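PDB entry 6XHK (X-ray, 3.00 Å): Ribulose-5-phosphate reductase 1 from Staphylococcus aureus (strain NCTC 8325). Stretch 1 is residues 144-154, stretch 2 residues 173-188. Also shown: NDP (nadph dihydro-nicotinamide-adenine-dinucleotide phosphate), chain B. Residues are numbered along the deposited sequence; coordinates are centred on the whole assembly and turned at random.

Stretch 1, residues 144-154: ELVTVSLHAIR
Stretch 2 173-188: GNLGYITAILLRKLYP

Residues 144-154 lie within a longer helix, and residues 174-186 form a second helix with Gly 173 at its N-cap position; Tyr 187 is the first residue to leave helical phi/psi (-118/74). The helix axes approach to 9.1 Å and cross at -57°, both running in broadly the same sense. Nearest CA pairs set the register: Leu 145 with Leu 175 (6.7 Å), Val 146 with Ile 178 (6.2 Å), Ser 149 with Thr 179 (5.6 Å), Leu 150 with Leu 182 (7.1 Å) and Ile 153 with Leu 183 (7.9 Å). The register pairs are closest at Ser 149, whose short side chain fits between residues of the second helix, and the packing buries 583 Å² summed over both sides.

Ser 149 (chi1 t) points toward the second helix and sits as a knob among Leu 175, Ile 178, Thr 179 and Leu 182. Its OG donates a hydrogen bond to Thr 179 OG1 (3.2 Å). Thr 179 (chi1 m) in turn donates from OG1 to Leu 175 O at a very short 2.4 Å, so its hydroxyl is tied to its own helix while it accepts from the neighbour. Leu 182 (m, t) is the reciprocal knob, seated among Val 146, Ser 149, Leu 150 and Ile 153; its CD1 lies 3.2 Å from Ser 149 OG and 3.7 Å from Leu 150 N.

Apolar side chains close the rest of the contact. Leu 145, Val 146, Ile 153, Ile 178 and Leu 182 are buried, and their branched apolar side chains fill the space between the helices, whereas Leu 186 and Tyr 187, at the end of the second helix, are partly exposed. Ile 178 (m, t) places CD1 3.4 Å from Leu 145 CB and CG2 3.7 Å from Val 146 CG2. Leu 145 (chi1 -102°, chi2 p) also brings CD2 to 3.8 Å from Asn 174 CB. Leu 175 (chi1 -102°, chi2 t) starts sideways, but its end turns nearer, with CD2 4.1 Å from Ser 149 CB. Ile 153 (m, t), the residue most covered by the other stretch, extends CD1 to 3.5 Å from Leu 182 CB and 3.9 Å from Leu 183 CD2, while its CG2 lies 4.3 Å from Tyr 187 CE1, oblique to the ring. Leu 150 (t, p) CD1 lies 4.4 Å from Leu 186 CD2.

NADPH lies by the start of the second helix: Leu 175 N donates to NDP O1N (3.2 Å), and Asn 174 N makes a weak hydrogen bond to NDP O2A (3.4 Å). Glycine suits position 173 because an ideal CB on Gly 173 would lie 2.1 Å from NDP O2A, a clash. From the first helix, Val 148 (chi1 t) sets CG1 3.6 Å from NDP C7N.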

# COMPACT_ATOMS: atom_id res chain seq x y z
N GLU A 144 3.39 -0.93 3.62
CA GLU A 144 3.24 0.40 3.03
C GLU A 144 1.79 0.69 2.65
O GLU A 144 1.31 1.82 2.81
CB GLU A 144 4.10 0.56 1.78
CG GLU A 144 4.29 2.03 1.44
CD GLU A 144 4.44 2.28 -0.05
OE1 GLU A 144 3.81 1.54 -0.84
OE2 GLU A 144 5.19 3.21 -0.42
N LEU A 145 1.08 -0.30 2.09
CA LEU A 145 -0.32 -0.05 1.78
C LEU A 145 -1.12 0.24 3.03
O LEU A 145 -1.99 1.12 3.04
CB LEU A 145 -0.92 -1.22 1.00
CG LEU A 145 -1.04 -0.93 -0.49
CD1 LEU A 145 0.27 -0.45 -1.06
CD2 LEU A 145 -1.53 -2.15 -1.24
N VAL A 146 -0.82 -0.47 4.12
CA VAL A 146 -1.55 -0.22 5.34
C VAL A 146 -1.23 1.17 5.86
O VAL A 146 -2.10 1.83 6.45
CB VAL A 146 -1.24 -1.30 6.39
CG1 VAL A 146 -2.01 -1.00 7.66
CG2 VAL A 146 -1.62 -2.66 5.85
N THR A 147 -0.01 1.65 5.63
CA THR A 147 0.31 2.99 6.11
C THR A 147 -0.40 4.04 5.27
O THR A 147 -0.93 5.01 5.83
CB THR A 147 1.81 3.25 6.10
OG1 THR A 147 2.34 3.06 4.78
CG2 THR A 147 2.50 2.32 7.07
N VAL A 148 -0.40 3.88 3.94
CA VAL A 148 -1.12 4.80 3.05
C VAL A 148 -2.57 4.94 3.50
O VAL A 148 -3.11 6.06 3.63
CB VAL A 148 -1.02 4.30 1.60
CG1 VAL A 148 -1.97 5.06 0.72
CG2 VAL A 148 0.40 4.45 1.09
N SER A 149 -3.20 3.80 3.78
CA SER A 149 -4.59 3.80 4.22
C SER A 149 -4.75 4.52 5.55
O SER A 149 -5.56 5.46 5.66
CB SER A 149 -5.09 2.36 4.30
OG SER A 149 -6.40 2.31 4.79
N LEU A 150 -4.01 4.10 6.58
CA LEU A 150 -4.13 4.77 7.88
C LEU A 150 -3.87 6.27 7.78
O LEU A 150 -4.54 7.06 8.45
CB LEU A 150 -3.17 4.14 8.89
CG LEU A 150 -3.18 4.82 10.25
CD1 LEU A 150 -4.38 4.40 11.07
CD2 LEU A 150 -1.88 4.57 11.00
N HIS A 151 -2.90 6.67 6.96
CA HIS A 151 -2.62 8.09 6.76
C HIS A 151 -3.87 8.81 6.27
O HIS A 151 -4.27 9.84 6.84
CB HIS A 151 -1.47 8.27 5.76
CG HIS A 151 -0.95 9.67 5.69
ND1 HIS A 151 -0.55 10.37 6.81
CD2 HIS A 151 -0.81 10.52 4.64
CE1 HIS A 151 -0.16 11.58 6.45
NE2 HIS A 151 -0.31 11.70 5.14
N ALA A 152 -4.51 8.26 5.24
CA ALA A 152 -5.77 8.85 4.78
C ALA A 152 -6.81 8.94 5.90
O ALA A 152 -7.38 10.01 6.15
CB ALA A 152 -6.34 8.05 3.60
N ILE A 153 -7.05 7.83 6.61
CA ILE A 153 -8.07 7.84 7.67
C ILE A 153 -7.76 8.92 8.69
O ILE A 153 -8.66 9.61 9.20
CB ILE A 153 -8.18 6.47 8.36
CG1 ILE A 153 -8.60 5.37 7.39
CG2 ILE A 153 -9.16 6.53 9.52
CD1 ILE A 153 -8.58 4.01 8.04
N ARG A 154 -6.49 9.08 9.03
CA ARG A 154 -6.10 10.07 10.02
C ARG A 154 -6.19 11.50 9.48
O ARG A 154 -6.08 12.44 10.27
CB ARG A 154 -4.70 9.74 10.52
CG ARG A 154 -4.65 8.60 11.55
CD ARG A 154 -3.20 8.29 11.90
NE ARG A 154 -3.06 7.37 13.02
CZ ARG A 154 -3.07 7.75 14.29
NH1 ARG A 154 -2.93 6.85 15.26
NH2 ARG A 154 -3.21 9.03 14.60
N GLY A 173 -10.44 -3.60 -4.31
CA GLY A 173 -9.09 -4.15 -4.44
C GLY A 173 -8.23 -4.08 -3.19
O GLY A 173 -8.77 -4.15 -2.08
N ASN A 174 -6.91 -3.93 -3.33
CA ASN A 174 -6.04 -4.02 -2.16
C ASN A 174 -6.26 -2.84 -1.20
O ASN A 174 -6.45 -3.05 0.01
CB ASN A 174 -4.56 -4.13 -2.55
CG ASN A 174 -4.31 -5.17 -3.64
OD1 ASN A 174 -4.94 -6.24 -3.67
ND2 ASN A 174 -3.37 -4.87 -4.53
N LEU A 175 -6.22 -1.60 -1.71
CA LEU A 175 -6.50 -0.44 -0.85
C LEU A 175 -7.92 -0.46 -0.29
O LEU A 175 -8.12 -0.15 0.90
CB LEU A 175 -6.26 0.86 -1.59
CG LEU A 175 -4.96 1.53 -1.24
CD1 LEU A 175 -4.75 2.73 -2.15
CD2 LEU A 175 -5.12 1.97 0.21
N GLY A 176 -8.91 -0.76 -1.13
CA GLY A 176 -10.24 -0.99 -0.59
C GLY A 176 -10.24 -1.87 0.64
O GLY A 176 -10.74 -1.48 1.70
N TYR A 177 -9.64 -3.08 0.51
CA TYR A 177 -9.69 -4.09 1.57
C TYR A 177 -8.97 -3.63 2.83
O TYR A 177 -9.50 -3.76 3.94
CB TYR A 177 -9.12 -5.42 1.04
CG TYR A 177 -9.27 -6.63 1.96
CD1 TYR A 177 -8.17 -7.11 2.70
CD2 TYR A 177 -10.49 -7.27 2.12
CE1 TYR A 177 -8.29 -8.20 3.53
CE2 TYR A 177 -10.62 -8.37 2.97
CZ TYR A 177 -9.51 -8.82 3.68
OH TYR A 177 -9.65 -9.91 4.52
N ILE A 178 -7.77 -3.06 2.67
CA ILE A 178 -7.03 -2.59 3.84
C ILE A 178 -7.82 -1.52 4.58
O ILE A 178 -7.93 -1.55 5.82
CB ILE A 178 -5.63 -2.10 3.43
CG1 ILE A 178 -4.84 -3.27 2.83
CG2 ILE A 178 -4.92 -1.42 4.58
CD1 ILE A 178 -3.41 -2.98 2.57
N THR A 179 -8.38 -0.56 3.84
CA THR A 179 -9.13 0.52 4.46
C THR A 179 -10.36 0.00 5.18
O THR A 179 -10.65 0.45 6.30
CB THR A 179 -9.52 1.53 3.39
OG1 THR A 179 -8.43 1.66 2.47
CG2 THR A 179 -9.92 2.86 4.01
N ALA A 180 -11.11 -0.90 4.54
CA ALA A 180 -12.22 -1.54 5.22
C ALA A 180 -11.77 -2.15 6.55
O ALA A 180 -12.40 -1.93 7.60
CB ALA A 180 -12.85 -2.59 4.30
N ILE A 181 -10.64 -2.88 6.53
CA ILE A 181 -10.12 -3.51 7.74
C ILE A 181 -9.87 -2.46 8.81
O ILE A 181 -10.24 -2.64 9.98
CB ILE A 181 -8.84 -4.29 7.45
CG1 ILE A 181 -9.07 -5.42 6.45
CG2 ILE A 181 -8.28 -4.87 8.75
CD1 ILE A 181 -7.77 -6.20 6.17
N LEU A 182 -9.21 -1.37 8.43
CA LEU A 182 -8.81 -0.38 9.43
C LEU A 182 -10.01 0.32 10.03
O LEU A 182 -10.10 0.47 11.26
CB LEU A 182 -7.85 0.63 8.81
CG LEU A 182 -6.51 -0.01 8.48
CD1 LEU A 182 -5.67 0.91 7.60
CD2 LEU A 182 -5.78 -0.37 9.76
N LEU A 183 -10.94 0.75 9.19
CA LEU A 183 -12.14 1.38 9.70
C LEU A 183 -12.88 0.46 10.65
O LEU A 183 -13.39 0.91 11.69
CB LEU A 183 -13.06 1.79 8.55
CG LEU A 183 -12.51 2.93 7.71
CD1 LEU A 183 -13.33 3.03 6.44
CD2 LEU A 183 -12.49 4.23 8.52
N ARG A 184 -12.93 -0.84 10.34
CA ARG A 184 -13.68 -1.74 11.21
C ARG A 184 -12.94 -1.97 12.52
O ARG A 184 -13.57 -2.07 13.59
CB ARG A 184 -13.97 -3.06 10.48
CG ARG A 184 -14.59 -4.16 11.36
CD ARG A 184 -15.83 -3.61 12.00
NE ARG A 184 -16.84 -3.33 10.98
CZ ARG A 184 -17.73 -2.36 11.07
NH1 ARG A 184 -18.61 -2.17 10.10
NH2 ARG A 184 -17.69 -1.52 12.10
N LYS A 185 -11.61 -2.06 12.48
CA LYS A 185 -10.89 -2.34 13.71
C LYS A 185 -10.93 -1.13 14.64
O LYS A 185 -11.11 -1.29 15.85
CB LYS A 185 -9.45 -2.78 13.41
N LEU A 186 -10.84 0.08 14.10
CA LEU A 186 -10.70 1.24 14.98
C LEU A 186 -11.94 2.12 15.09
O LEU A 186 -12.02 2.93 16.02
CB LEU A 186 -9.49 2.08 14.53
CG LEU A 186 -9.47 2.63 13.13
CD1 LEU A 186 -10.01 4.03 13.10
CD2 LEU A 186 -8.06 2.60 12.62
N TYR A 187 -12.93 1.96 14.21
CA TYR A 187 -14.24 2.59 14.36
C TYR A 187 -15.26 1.46 14.46
O TYR A 187 -16.00 1.17 13.52
CB TYR A 187 -14.50 3.53 13.19
CG TYR A 187 -13.68 4.77 13.37
CD1 TYR A 187 -13.10 5.41 12.28
CD2 TYR A 187 -13.49 5.32 14.63
CE1 TYR A 187 -12.32 6.56 12.46
CE2 TYR A 187 -12.74 6.46 14.82
CZ TYR A 187 -12.15 7.08 13.73
OH TYR A 187 -11.39 8.22 13.92
N PRO A 188 -15.29 0.79 15.61
CA PRO A 188 -15.93 -0.53 15.66
C PRO A 188 -17.44 -0.49 15.63
O PRO A 188 -18.04 -1.44 15.10
CB PRO A 188 -15.38 -1.12 16.96
CG PRO A 188 -15.14 0.08 17.85
CD PRO A 188 -14.91 1.28 16.95
PA NDP B . -6.42 -2.55 -7.82
O1A NDP B . -5.85 -3.18 -9.05
O2A NDP B . -6.56 -3.59 -6.71
O5B NDP B . -7.87 -1.84 -8.20
C5B NDP B . -8.87 -1.58 -7.15
C4B NDP B . -10.30 -2.04 -7.59
O4B NDP B . -11.06 -1.05 -7.98
C3B NDP B . -10.23 -3.00 -8.81
O3B NDP B . -10.74 -4.22 -8.51
C2B NDP B . -11.12 -2.41 -9.90
O2B NDP B . -11.84 -3.58 -10.47
C1B NDP B . -11.91 -1.62 -9.23
N9A NDP B . -12.56 -0.57 -10.03
C8A NDP B . -12.34 -0.21 -11.33
N7A NDP B . -13.18 0.82 -11.64
C5A NDP B . -13.90 1.08 -10.56
C6A NDP B . -15.00 2.12 -10.31
N6A NDP B . -15.37 3.02 -11.38
N1A NDP B . -15.61 2.18 -9.03
C2A NDP B . -15.22 1.28 -7.97
N3A NDP B . -14.16 0.28 -8.22
C4A NDP B . -13.52 0.23 -9.56
O3 NDP B . -5.38 -1.36 -7.22
PN NDP B . -5.29 -0.85 -5.61
O1N NDP B . -6.54 -1.25 -4.83
O2N NDP B . -4.13 -1.52 -4.94
O5D NDP B . -5.04 0.80 -5.63
C5D NDP B . -5.40 1.56 -6.80
C4D NDP B . -4.84 2.89 -6.90
O4D NDP B . -4.18 3.40 -5.55
C3D NDP B . -3.70 2.98 -7.94
O3D NDP B . -3.86 4.19 -8.80
C2D NDP B . -2.56 3.03 -7.21
O2D NDP B . -1.43 3.66 -7.90
C1D NDP B . -2.98 3.84 -5.86
N1N NDP B . -2.00 3.79 -4.76
C2N NDP B . -1.80 5.02 -3.99
C3N NDP B . -0.68 5.19 -2.95
C7N NDP B . -0.56 6.58 -2.20
O7N NDP B . 0.49 6.91 -1.69
N7N NDP B . -1.74 7.45 -2.12
C4N NDP B . 0.10 3.93 -2.47
C5N NDP B . -0.01 2.75 -3.46
C6N NDP B . -1.22 2.60 -4.41
P2B NDP B . -11.52 -3.93 -12.02
O1X NDP B . -11.57 -2.68 -12.88
O2X NDP B . -10.12 -4.50 -12.09
O3X NDP B . -12.57 -4.91 -12.51